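Local coordinates for protein VP2 (Primate bocaparvovirus 1, PDB 7L0Y) that self-assembles as the coat subunit of the T=1 icosahedral capsid of human bocavirus, sixty copies forming a shell about 26 nm across, at residues N229-I234 with N514-L519; I234-M239 with S356-Q361; S273-P278 with P381-D386; G279-Q284 with G323-T328. One frame throughout, in Å; residues are numbered along the deposited sequence.

Interaction 1 (N229-I234 with N514-L519)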
# COMPACT_ATOMS: atom_id res chain seq x y z
N ASN A 229 -86.22 37.64 -29.90
CA ASN A 229 -86.63 38.93 -30.39
C ASN A 229 -86.21 39.01 -31.86
O ASN A 229 -85.11 39.43 -32.19
CB ASN A 229 -85.98 40.03 -29.55
CG ASN A 229 -86.49 41.40 -29.87
OD1 ASN A 229 -87.64 41.58 -30.25
ND2 ASN A 229 -85.62 42.38 -29.72
N GLU A 230 -87.14 38.66 -32.74
CA GLU A 230 -86.92 38.70 -34.18
C GLU A 230 -88.25 38.76 -34.89
O GLU A 230 -89.25 38.21 -34.43
CB GLU A 230 -86.13 37.49 -34.69
CG GLU A 230 -84.63 37.56 -34.50
CD GLU A 230 -83.95 36.27 -34.90
OE1 GLU A 230 -84.65 35.24 -34.98
OE2 GLU A 230 -82.74 36.29 -35.17
N ARG A 231 -88.24 39.38 -36.06
CA ARG A 231 -89.44 39.57 -36.85
C ARG A 231 -89.28 38.85 -38.17
O ARG A 231 -88.24 38.95 -38.83
CB ARG A 231 -89.68 41.05 -37.12
CG ARG A 231 -91.01 41.34 -37.76
CD ARG A 231 -91.16 42.79 -38.06
NE ARG A 231 -90.37 43.19 -39.21
CZ ARG A 231 -90.83 43.19 -40.46
NH1 ARG A 231 -90.06 43.56 -41.46
NH2 ARG A 231 -92.09 42.84 -40.69
N ALA A 232 -90.32 38.11 -38.56
CA ALA A 232 -90.42 37.59 -39.91
C ALA A 232 -90.97 38.68 -40.82
O ALA A 232 -92.06 39.20 -40.58
CB ALA A 232 -91.33 36.36 -39.95
N TYR A 233 -90.20 39.04 -41.84
CA TYR A 233 -90.67 40.04 -42.79
C TYR A 233 -91.58 39.45 -43.85
O TYR A 233 -92.35 40.19 -44.47
CB TYR A 233 -89.49 40.76 -43.45
CG TYR A 233 -88.59 39.87 -44.27
CD1 TYR A 233 -88.86 39.64 -45.61
CD2 TYR A 233 -87.46 39.30 -43.73
CE1 TYR A 233 -88.05 38.85 -46.36
CE2 TYR A 233 -86.64 38.51 -44.47
CZ TYR A 233 -86.94 38.28 -45.79
OH TYR A 233 -86.12 37.49 -46.54
N ILE A 234 -91.52 38.14 -44.07
CA ILE A 234 -92.44 37.46 -44.98
C ILE A 234 -92.96 36.20 -44.30
O ILE A 234 -92.34 35.68 -43.36
CB ILE A 234 -91.77 37.08 -46.32
CG1 ILE A 234 -90.49 36.29 -46.06
CG2 ILE A 234 -91.59 38.30 -47.20
CD1 ILE A 234 -89.93 35.65 -47.28
N ASN A 514 -88.88 44.29 -34.30
CA ASN A 514 -87.78 45.17 -34.67
C ASN A 514 -86.74 44.49 -35.54
O ASN A 514 -86.50 44.92 -36.67
CB ASN A 514 -87.09 45.71 -33.41
CG ASN A 514 -87.94 46.68 -32.63
OD1 ASN A 514 -88.92 47.22 -33.13
ND2 ASN A 514 -87.55 46.93 -31.39
N ILE A 515 -86.08 43.47 -35.03
CA ILE A 515 -84.93 42.85 -35.69
C ILE A 515 -85.44 41.82 -36.68
O ILE A 515 -86.14 40.88 -36.30
CB ILE A 515 -84.00 42.21 -34.65
CG1 ILE A 515 -83.49 43.29 -33.69
CG2 ILE A 515 -82.85 41.52 -35.34
CD1 ILE A 515 -82.89 42.75 -32.43
N ASN A 516 -85.09 41.99 -37.95
CA ASN A 516 -85.55 41.06 -38.97
C ASN A 516 -84.70 39.80 -38.98
O ASN A 516 -83.50 39.83 -38.73
CB ASN A 516 -85.50 41.71 -40.35
CG ASN A 516 -86.53 42.79 -40.51
OD1 ASN A 516 -87.53 42.82 -39.80
ND2 ASN A 516 -86.30 43.70 -41.45
N LYS A 517 -85.35 38.69 -39.28
CA LYS A 517 -84.69 37.42 -39.55
C LYS A 517 -85.08 36.95 -40.94
O LYS A 517 -86.17 37.26 -41.42
CB LYS A 517 -85.05 36.37 -38.51
CG LYS A 517 -86.53 36.06 -38.45
CD LYS A 517 -86.84 35.07 -37.36
CE LYS A 517 -88.32 34.84 -37.25
NZ LYS A 517 -88.62 33.87 -36.17
N VAL A 518 -84.17 36.22 -41.57
CA VAL A 518 -84.43 35.65 -42.87
C VAL A 518 -85.01 34.29 -42.55
O VAL A 518 -84.44 33.55 -41.76
CB VAL A 518 -83.13 35.48 -43.69
CG1 VAL A 518 -83.37 34.59 -44.90
CG2 VAL A 518 -82.60 36.83 -44.13
N LEU A 519 -86.14 33.95 -43.16
CA LEU A 519 -86.77 32.66 -42.89
C LEU A 519 -86.01 31.47 -43.46
O LEU A 519 -86.07 31.22 -44.67
CB LEU A 519 -88.21 32.66 -43.39
CG LEU A 519 -89.22 33.28 -42.43
CD1 LEU A 519 -90.60 32.72 -42.70
CD2 LEU A 519 -88.79 33.02 -41.00
OXT LEU A 519 -85.33 30.74 -42.75
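R231 and N516 form a parallel beta bridge: R231 N donates to I515 O at 2.6 Å, and K517 N donates to R231 O at 2.9 Å with an N-H...O angle of 162°, so both backbone polar groups of R231 are paired. The side chains of R231 and N516 lie side by side, pointing the same way. N516 OD1 receives R231 NE at 2.9 Å, with the donor 16° from the plane of the amide carbonyl, and R231 NH1 adds a weak bond to the same oxygen. The bend of the arginine at chi3 (75°) brings NE to that oxygen, while NH2 is satisfied by L355 O. N229 takes its polar partners outside the contact: ND2 donates to T92 O and Y95 O, and OD1 accepts from K512 N. K517 runs extended across E230, whose OE1 lies 3.2 Å from the lysine CD. NZ stays 4.4 Å from E230 OE1, beyond salt-bridge range, and instead forms a salt bridge with D386 and bonds to R402 O of a neighbouring subunit. Beyond the bridge, Y233 CE2 approaches K517 O at 3.3 Å. The contact thus adds the chain terminus, through short strand 516-517, to the end of strand 215-232, whose other neighbour is the antiparallel strand 95-118; A232 further bonds to S356 and M357.

Interaction 2 (I234-M239 with S356-Q361)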
# COMPACT_ATOMS: atom_id res chain seq x y z
N ILE A 234 -91.52 38.14 -44.07
CA ILE A 234 -92.44 37.46 -44.98
C ILE A 234 -92.96 36.20 -44.30
O ILE A 234 -92.34 35.68 -43.36
CB ILE A 234 -91.77 37.08 -46.32
CG1 ILE A 234 -90.49 36.29 -46.06
CG2 ILE A 234 -91.59 38.30 -47.20
CD1 ILE A 234 -89.93 35.65 -47.28
N PRO A 235 -94.11 35.71 -44.75
CA PRO A 235 -94.55 34.40 -44.31
C PRO A 235 -93.63 33.32 -44.85
O PRO A 235 -92.92 33.54 -45.85
CB PRO A 235 -95.96 34.28 -44.91
CG PRO A 235 -96.38 35.67 -45.13
CD PRO A 235 -95.15 36.41 -45.51
N PRO A 236 -93.62 32.14 -44.24
CA PRO A 236 -92.85 31.04 -44.83
C PRO A 236 -93.36 30.60 -46.19
O PRO A 236 -92.64 29.89 -46.90
CB PRO A 236 -92.99 29.92 -43.78
CG PRO A 236 -94.23 30.25 -43.07
CD PRO A 236 -94.29 31.74 -43.00
N GLY A 237 -94.56 31.01 -46.57
CA GLY A 237 -95.09 30.62 -47.87
C GLY A 237 -94.55 31.43 -49.02
O GLY A 237 -94.71 31.05 -50.18
N LEU A 238 -93.92 32.56 -48.73
CA LEU A 238 -93.36 33.44 -49.76
C LEU A 238 -91.88 33.20 -50.03
O LEU A 238 -91.27 33.99 -50.74
CB LEU A 238 -93.59 34.90 -49.40
CG LEU A 238 -95.04 35.33 -49.56
CD1 LEU A 238 -95.21 36.78 -49.17
CD2 LEU A 238 -95.47 35.10 -50.99
N MET A 239 -91.29 32.14 -49.47
CA MET A 239 -89.85 31.95 -49.56
C MET A 239 -89.38 31.64 -50.98
O MET A 239 -88.19 31.41 -51.18
CB MET A 239 -89.38 30.84 -48.63
CG MET A 239 -89.54 31.14 -47.15
SD MET A 239 -88.67 29.93 -46.14
CE MET A 239 -89.63 28.44 -46.43
N SER A 356 -95.10 40.95 -37.41
CA SER A 356 -94.28 39.79 -37.71
C SER A 356 -95.12 38.82 -38.52
O SER A 356 -96.31 38.63 -38.23
CB SER A 356 -93.77 39.12 -36.44
OG SER A 356 -93.01 37.96 -36.73
N MET A 357 -94.52 38.20 -39.53
CA MET A 357 -95.29 37.38 -40.44
C MET A 357 -95.40 35.94 -39.99
O MET A 357 -95.96 35.12 -40.73
CB MET A 357 -94.69 37.46 -41.84
CG MET A 357 -94.76 38.82 -42.47
SD MET A 357 -96.42 39.42 -42.78
CE MET A 357 -96.59 40.64 -41.48
N LEU A 358 -94.87 35.59 -38.82
CA LEU A 358 -95.17 34.33 -38.18
C LEU A 358 -96.30 34.44 -37.17
O LEU A 358 -96.63 33.46 -36.51
CB LEU A 358 -93.93 33.75 -37.52
CG LEU A 358 -92.96 33.12 -38.50
CD1 LEU A 358 -91.66 32.78 -37.82
CD2 LEU A 358 -93.61 31.87 -39.04
N ARG A 359 -96.89 35.61 -37.04
CA ARG A 359 -98.08 35.80 -36.23
C ARG A 359 -99.23 36.17 -37.14
O ARG A 359 -99.05 36.36 -38.35
CB ARG A 359 -97.87 36.89 -35.17
CG ARG A 359 -96.76 36.60 -34.18
CD ARG A 359 -97.15 35.53 -33.19
NE ARG A 359 -98.22 35.98 -32.31
CZ ARG A 359 -98.82 35.20 -31.42
NH1 ARG A 359 -98.45 33.94 -31.28
NH2 ARG A 359 -99.79 35.69 -30.66
N ASP A 360 -100.41 36.29 -36.55
CA ASP A 360 -101.60 36.75 -37.27
C ASP A 360 -101.89 35.89 -38.49
O ASP A 360 -102.26 36.37 -39.55
CB ASP A 360 -101.45 38.21 -37.66
CG ASP A 360 -101.40 39.12 -36.46
OD1 ASP A 360 -101.87 38.71 -35.38
OD2 ASP A 360 -100.85 40.23 -36.59
N GLN A 361 -101.69 34.59 -38.33
CA GLN A 361 -101.86 33.65 -39.42
C GLN A 361 -103.33 33.32 -39.62
O GLN A 361 -104.13 33.40 -38.69
CB GLN A 361 -101.06 32.38 -39.14
CG GLN A 361 -99.59 32.63 -38.87
CD GLN A 361 -98.83 31.35 -38.58
OE1 GLN A 361 -99.42 30.32 -38.29
NE2 GLN A 361 -97.51 31.43 -38.64
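M357 lies over one face of the flat I234-P235 peptide group: its CB is 3.3 Å from I234 C and 3.4 Å from P235 N, standing nearly along the normal to the plane, and CG follows over the same face, 3.7 Å from I234 C. At the rim of this group the pyrrolidine of P235 runs alongside the methionine, its CD 3.8 Å from M357 CB. Here two turns meet within the long insertion that follows strand 215-232, the GH loop of the parvovirus jelly roll. S356-R359 is a type I beta turn, closed by a weak R359 N to S356 O bond, and it presents M357 and L358 to the prolines. On the other side, L238 N bonds to P235 O and folds P235-L238 back on itself. No hydrogen bond joins the segments, which meet by van der Waals packing of side chains on a peptide face and on proline rings; the backbone bond of M357 with A232 lies just beside it. With CG anti to the carbonyl carbon (chi1 -65°), CG joins CB over the peptide face before bends at chi2 and chi3 carry SD and CE away; T300 of a neighbouring subunit packs on both P235 and M357. The last touch is between P236 CD and the CD2 methyl of L358, at 4.0 Å.

Interaction 3 (S273-P278 with P381-D386)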
# COMPACT_ATOMS: atom_id res chain seq x y z
N SER A 273 -95.08 24.01 -48.23
CA SER A 273 -95.19 22.85 -47.36
C SER A 273 -95.52 23.24 -45.93
O SER A 273 -95.58 22.36 -45.07
CB SER A 273 -93.89 22.04 -47.37
OG SER A 273 -93.68 21.44 -48.63
N TRP A 274 -95.74 24.51 -45.65
CA TRP A 274 -95.85 24.98 -44.28
C TRP A 274 -97.24 25.51 -44.00
O TRP A 274 -97.82 26.23 -44.82
CB TRP A 274 -94.77 26.02 -44.00
CG TRP A 274 -93.44 25.41 -44.22
CD1 TRP A 274 -92.61 25.61 -45.27
CD2 TRP A 274 -92.85 24.38 -43.43
NE1 TRP A 274 -91.50 24.81 -45.15
CE2 TRP A 274 -91.63 24.04 -44.03
CE3 TRP A 274 -93.22 23.73 -42.25
CZ2 TRP A 274 -90.78 23.09 -43.50
CZ3 TRP A 274 -92.38 22.79 -41.73
CH2 TRP A 274 -91.17 22.47 -42.35
N MET A 275 -97.77 25.14 -42.85
CA MET A 275 -99.17 25.31 -42.50
C MET A 275 -99.34 26.38 -41.44
O MET A 275 -98.44 26.65 -40.65
CB MET A 275 -99.75 23.96 -42.02
CG MET A 275 -101.15 24.02 -41.45
SD MET A 275 -102.40 24.61 -42.59
CE MET A 275 -102.62 23.17 -43.60
N THR A 276 -100.50 27.03 -41.47
CA THR A 276 -100.90 27.94 -40.40
C THR A 276 -100.79 27.24 -39.05
O THR A 276 -101.16 26.08 -38.90
CB THR A 276 -102.33 28.40 -40.64
OG1 THR A 276 -102.41 29.10 -41.88
CG2 THR A 276 -102.78 29.31 -39.55
N GLY A 277 -100.27 27.96 -38.06
CA GLY A 277 -100.16 27.42 -36.73
C GLY A 277 -101.50 27.22 -36.06
O GLY A 277 -102.55 27.61 -36.60
N PRO A 278 -101.50 26.63 -34.87
CA PRO A 278 -102.77 26.26 -34.24
C PRO A 278 -103.50 27.47 -33.68
O PRO A 278 -102.90 28.48 -33.31
CB PRO A 278 -102.33 25.32 -33.12
CG PRO A 278 -100.96 24.90 -33.49
CD PRO A 278 -100.36 26.06 -34.16
N PRO A 381 -99.20 18.71 -38.77
CA PRO A 381 -97.81 18.67 -39.20
C PRO A 381 -97.44 19.88 -40.04
O PRO A 381 -98.27 20.46 -40.75
CB PRO A 381 -97.72 17.38 -40.01
CG PRO A 381 -99.10 17.07 -40.38
CD PRO A 381 -99.92 17.51 -39.23
N ASN A 382 -96.17 20.27 -39.93
CA ASN A 382 -95.59 21.35 -40.73
C ASN A 382 -96.16 22.71 -40.38
O ASN A 382 -96.20 23.61 -41.23
CB ASN A 382 -95.77 21.07 -42.22
CG ASN A 382 -95.05 19.85 -42.68
OD1 ASN A 382 -94.01 19.49 -42.15
ND2 ASN A 382 -95.64 19.14 -43.62
N GLN A 383 -96.60 22.90 -39.15
CA GLN A 383 -97.02 24.20 -38.66
C GLN A 383 -95.81 24.89 -38.05
O GLN A 383 -95.06 24.27 -37.30
CB GLN A 383 -98.13 24.09 -37.62
CG GLN A 383 -99.46 23.66 -38.14
CD GLN A 383 -100.46 23.47 -37.03
OE1 GLN A 383 -100.08 23.16 -35.91
NE2 GLN A 383 -101.73 23.67 -37.33
N VAL A 384 -95.62 26.15 -38.39
CA VAL A 384 -94.57 26.97 -37.80
C VAL A 384 -95.21 28.29 -37.39
O VAL A 384 -96.04 28.83 -38.12
CB VAL A 384 -93.39 27.20 -38.76
CG1 VAL A 384 -92.70 25.89 -39.08
CG2 VAL A 384 -93.85 27.86 -40.03
N TRP A 385 -94.87 28.76 -36.20
CA TRP A 385 -95.41 30.03 -35.75
C TRP A 385 -94.44 30.64 -34.75
O TRP A 385 -93.67 29.93 -34.10
CB TRP A 385 -96.80 29.87 -35.14
CG TRP A 385 -96.87 29.05 -33.89
CD1 TRP A 385 -96.89 29.52 -32.62
CD2 TRP A 385 -96.90 27.62 -33.79
NE1 TRP A 385 -96.95 28.48 -31.74
CE2 TRP A 385 -96.96 27.30 -32.43
CE3 TRP A 385 -96.89 26.58 -34.73
CZ2 TRP A 385 -97.00 26.00 -31.97
CZ3 TRP A 385 -96.94 25.29 -34.27
CH2 TRP A 385 -96.99 25.01 -32.90
N ASP A 386 -94.54 31.94 -34.54
CA ASP A 386 -93.70 32.57 -33.54
C ASP A 386 -94.52 32.68 -32.26
O ASP A 386 -95.74 32.61 -32.29
CB ASP A 386 -93.23 33.94 -34.00
CG ASP A 386 -91.83 33.90 -34.59
OD1 ASP A 386 -91.24 32.80 -34.69
OD2 ASP A 386 -91.32 34.98 -34.95
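M275 and Q383 make a single backbone bridge, with CA atoms 4.5 Å apart and the two segments running 70° to one another; M275 N donates to N382 O at 2.7 Å with an N-H...O angle of 164°, and Q383 CA-H points back at M275 O. W274 comes to the same N382 carbonyl from its ring edge, CE3 lying 3.2 Å from N382 O near the ring plane. The side chain of N382 crosses the indole at about a right angle, its CB 3.7 Å from W274 CE3, and its OD1 accepts from D410 N of a neighbouring subunit. V384 CG1 meets W274 CE3 at 3.9 Å. Both segments belong to the GH loop of the parvovirus jelly roll, and V384 and W385 also pair in an antiparallel ladder with a strand of that neighbouring subunit, so the bridge adjoins an intersubunit sheet. The side chains of M275 and Q383 lie side by side, CG to CG 3.7 Å, the glutamine extended and the methionine bending away beyond CG; W378 O holds the glutamine NE2. At the far end P278 forms a CH-pi contact with W385: CD stands 3.5 Å from the centroid of the six-membered ring, 13° off its normal. W385 CG sits between the backbone N and the carbonyl carbon, which puts the ring under P278, and NE1 donates to D410 OD2 of its own chain, restraining the indole's rotation.

Interaction 4 (G279-Q284 with G323-T328)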
# COMPACT_ATOMS: atom_id res chain seq x y z
N GLY A 279 -104.82 27.36 -33.63
CA GLY A 279 -105.62 28.35 -32.96
C GLY A 279 -107.09 28.03 -33.09
O GLY A 279 -107.49 27.29 -33.99
N LEU A 280 -107.89 28.60 -32.21
CA LEU A 280 -109.32 28.33 -32.14
C LEU A 280 -110.07 29.66 -32.18
O LEU A 280 -110.03 30.43 -31.22
CB LEU A 280 -109.62 27.55 -30.87
CG LEU A 280 -109.72 26.02 -30.90
CD1 LEU A 280 -108.63 25.35 -31.69
CD2 LEU A 280 -109.63 25.54 -29.47
N LEU A 281 -110.73 29.93 -33.30
CA LEU A 281 -111.55 31.12 -33.47
C LEU A 281 -113.05 30.90 -33.36
O LEU A 281 -113.80 31.88 -33.44
CB LEU A 281 -111.26 31.77 -34.83
CG LEU A 281 -110.09 32.75 -34.96
CD1 LEU A 281 -108.93 32.52 -33.99
CD2 LEU A 281 -109.66 32.86 -36.43
N SER A 282 -113.53 29.67 -33.17
CA SER A 282 -114.95 29.42 -33.35
C SER A 282 -115.77 29.86 -32.14
O SER A 282 -116.94 30.22 -32.28
CB SER A 282 -115.18 27.94 -33.65
OG SER A 282 -114.55 27.58 -34.86
N ALA A 283 -115.18 29.82 -30.96
CA ALA A 283 -115.92 30.13 -29.75
C ALA A 283 -116.03 31.63 -29.52
O ALA A 283 -115.21 32.42 -29.98
CB ALA A 283 -115.26 29.47 -28.54
N GLN A 284 -117.09 32.02 -28.81
CA GLN A 284 -117.28 33.39 -28.36
C GLN A 284 -117.41 33.40 -26.85
O GLN A 284 -117.68 32.37 -26.23
CB GLN A 284 -118.52 34.04 -28.99
CG GLN A 284 -118.42 34.24 -30.47
CD GLN A 284 -118.85 33.02 -31.25
OE1 GLN A 284 -119.33 32.04 -30.68
NE2 GLN A 284 -118.67 33.06 -32.56
N GLY A 323 -104.39 31.65 -30.23
CA GLY A 323 -103.03 31.22 -30.51
C GLY A 323 -102.32 32.21 -31.41
O GLY A 323 -102.36 33.42 -31.19
N CYS A 324 -101.67 31.70 -32.44
CA CYS A 324 -100.99 32.54 -33.41
C CYS A 324 -101.90 33.02 -34.52
O CYS A 324 -101.42 33.69 -35.44
CB CYS A 324 -99.80 31.80 -34.01
SG CYS A 324 -100.26 30.25 -34.79
N LEU A 325 -103.18 32.66 -34.49
CA LEU A 325 -104.09 33.11 -35.53
C LEU A 325 -104.35 34.60 -35.40
O LEU A 325 -104.26 35.18 -34.32
CB LEU A 325 -105.41 32.37 -35.46
CG LEU A 325 -105.38 30.86 -35.65
CD1 LEU A 325 -106.78 30.32 -35.62
CD2 LEU A 325 -104.72 30.54 -36.95
N ALA A 326 -104.70 35.21 -36.52
CA ALA A 326 -105.10 36.61 -36.50
C ALA A 326 -106.41 36.73 -35.74
O ALA A 326 -107.42 36.16 -36.16
CB ALA A 326 -105.26 37.15 -37.91
N PRO A 327 -106.45 37.46 -34.62
CA PRO A 327 -107.70 37.59 -33.87
C PRO A 327 -108.75 38.30 -34.71
O PRO A 327 -108.51 39.37 -35.27
CB PRO A 327 -107.29 38.40 -32.65
CG PRO A 327 -106.09 39.16 -33.09
CD PRO A 327 -105.37 38.28 -34.06
N THR A 328 -109.92 37.69 -34.79
CA THR A 328 -111.01 38.22 -35.59
C THR A 328 -111.91 39.15 -34.79
O THR A 328 -112.86 39.71 -35.35
CB THR A 328 -111.84 37.08 -36.18
OG1 THR A 328 -112.35 36.26 -35.13
CG2 THR A 328 -110.99 36.24 -37.11
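Short strand 279-280, which pairs antiparallel with strand 376-377 inside the GH loop of the parvovirus jelly roll, is met by L325 from the loop 323-328. The leucine reaches over the glycine backbone: with CG anti to its carbonyl carbon (chi1 -62°), L325 lays CG and CD1 over G279, CG 3.7 Å from G279 CA and CD1 3.4 Å from G279 C. L325 CG occupies the place where a CB on G279 would point. The same CD1 methyl has a second partner, meeting L281 CD1 at 3.5 Å. L281 directs its CB at the loop; its CD1 meets L325, while CD2 lies between L325 and T328, 3.7 Å from T328 CG2 and 4.0 Å from A326 O. T328, which closes this end of the contact, is solvent-exposed, while both leucines are buried. Around the contact, backbone bonds of G279 with I377 and of L281 with G375 fix one segment, and those of C324 and A326 with Q361 fix the other. Since no hydrogen bond spans the two segments, the evidence is for a join made by methyl and glycine-backbone packing, non-directional in itself; the orientation is then probably set by each segment's bonds to its own neighbours.

Overall arrangement
All four contacts are mainly buried; interaction 4 alone includes an exposed residue, at one end. Chemistry follows place: interaction 1, at the end of a jelly-roll strand, and interaction 3, beside an intersubunit ladder, use backbone bridges; interaction 2, between two turns, and interaction 4, between a short strand and a loop, have no hydrogen bond across them. Interactions 1 and 2 share I234, their centres about 10 Å apart, and K517 with D386 ties interaction 1 to 3. Q361 of interaction 2 joins interactions 3 and 4, which also touch each other through G277 and C324. Interactions 1 and 4 do not touch, their nearest atoms about 11 Å apart.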